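Local coordinates for uncharacterized protein VPA0106 (Vibrio parahaemolyticus, PDB 3U07) that is of unknown function, pairs a DUF1254 with a DUF1214 region and is probably exported from the cytoplasm, at residues Glu146-Ala149 with Ser150-Glu153. The protein carries 2 engineered substitutions. Residues are numbered along the deposited sequence; the frame is centred on the assembly and turned at random.
Sequences EVPA and SVDE
Val147 and Val151 meet across the mouth of a tight turn, their side chains set at about a right angle to each other. The contact is made by a single methyl of Val147, CG1, which reaches CB of Val151 at 3.7 Å and CG1 of the same residue at 3.9 Å. That methyl stands anti to its own backbone nitrogen (chi1 -176°), which turns it across the opening to the returning chain. Pro148 meets Val151 differently: the two side chains run side by side and point the same way, with the ring carbon CD 4.0 Å from Val151 CG2 and the ring's CB also alongside that methyl. CB and CG1 of Val151 thus face Val147 CG1, while CG2 lies against the proline ring. All three residues also rest on Met137 of strand 134-140, and Pro148 touches Leu191 and Leu195 of helix 191-195, so this small apolar group joins the loop to the neighbouring sheet and helix.

In the backbone, Val151 N donates to Pro148 O at 2.9 Å with an N-H...O angle of 160°. The donor stands above the carbonyl plane, well off the lone-pair directions. The same oxygen accepts a second bond from a water, which also donates to Val151 O at 2.8 Å and so bridges the two backbone carbonyls. At the apex Ser150 OG and the OH of Tyr194 in helix 191-195 are hydrogen-bonded. Asp152 and Glu153 then pair through their backbones with strand 134-140. The arrangement is a type I beta turn from Pro148 to Val151, placed in the surface connection that leads from strand 134-140 to strand 153-157, which runs parallel to it and is outermost within this chain in a mixed four-stranded sheet.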
# COMPACT_ATOMS: atom_id res chain seq x y z
N GLU A 146 -25.70 7.70 -15.77
CA GLU A 146 -24.84 7.70 -16.95
C GLU A 146 -23.49 8.32 -16.63
O GLU A 146 -23.33 9.04 -15.65
CB GLU A 146 -25.53 8.44 -18.10
CG GLU A 146 -26.59 7.59 -18.80
CD GLU A 146 -27.35 8.35 -19.89
OE1 GLU A 146 -28.36 9.00 -19.56
OE2 GLU A 146 -26.92 8.31 -21.06
N VAL A 147 -22.50 8.02 -17.47
CA VAL A 147 -21.15 8.52 -17.28
C VAL A 147 -20.82 9.70 -18.19
O VAL A 147 -21.04 9.65 -19.39
CB VAL A 147 -20.12 7.40 -17.54
CG1 VAL A 147 -18.71 7.90 -17.25
CG2 VAL A 147 -20.46 6.17 -16.69
N PRO A 148 -20.29 10.79 -17.63
CA PRO A 148 -19.95 11.95 -18.46
C PRO A 148 -18.99 11.54 -19.59
O PRO A 148 -18.06 10.76 -19.36
CB PRO A 148 -19.30 12.91 -17.47
CG PRO A 148 -20.03 12.58 -16.18
CD PRO A 148 -20.02 11.06 -16.21
N ALA A 149 -19.21 12.07 -20.79
CA ALA A 149 -18.36 11.76 -21.94
C ALA A 149 -16.91 12.11 -21.60
O ALA A 149 -15.96 11.53 -22.11
CB ALA A 149 -18.81 12.55 -23.16
N SER A 150 -16.79 13.09 -20.70
CA SER A 150 -15.53 13.64 -20.20
C SER A 150 -14.68 12.66 -19.37
O SER A 150 -13.47 12.82 -19.25
CB SER A 150 -15.88 14.85 -19.33
OG SER A 150 -14.74 15.66 -19.08
N VAL A 151 -15.33 11.65 -18.80
CA VAL A 151 -14.64 10.68 -17.96
C VAL A 151 -13.88 9.62 -18.75
O VAL A 151 -14.41 9.04 -19.70
CB VAL A 151 -15.64 9.99 -16.99
CG1 VAL A 151 -15.00 8.76 -16.34
CG2 VAL A 151 -16.07 10.99 -15.93
N ASP A 152 -12.64 9.37 -18.35
CA ASP A 152 -11.80 8.39 -19.01
C ASP A 152 -12.12 6.95 -18.61
O ASP A 152 -12.44 6.12 -19.45
CB ASP A 152 -10.33 8.68 -18.70
CG ASP A 152 -9.80 9.87 -19.49
OD1 ASP A 152 -9.37 9.66 -20.64
OD2 ASP A 152 -9.82 11.00 -18.95
N GLU A 153 -12.03 6.68 -17.32
CA GLU A 153 -12.30 5.34 -16.81
C GLU A 153 -13.20 5.42 -15.59
O GLU A 153 -13.18 6.40 -14.86
CB GLU A 153 -10.98 4.65 -16.43
CG GLU A 153 -9.97 4.52 -17.56
CD GLU A 153 -10.44 3.60 -18.67
OE1 GLU A 153 -11.14 2.61 -18.38
OE2 GLU A 153 -10.11 3.86 -19.85
O HOH W 1 -16.87 8.29 -20.71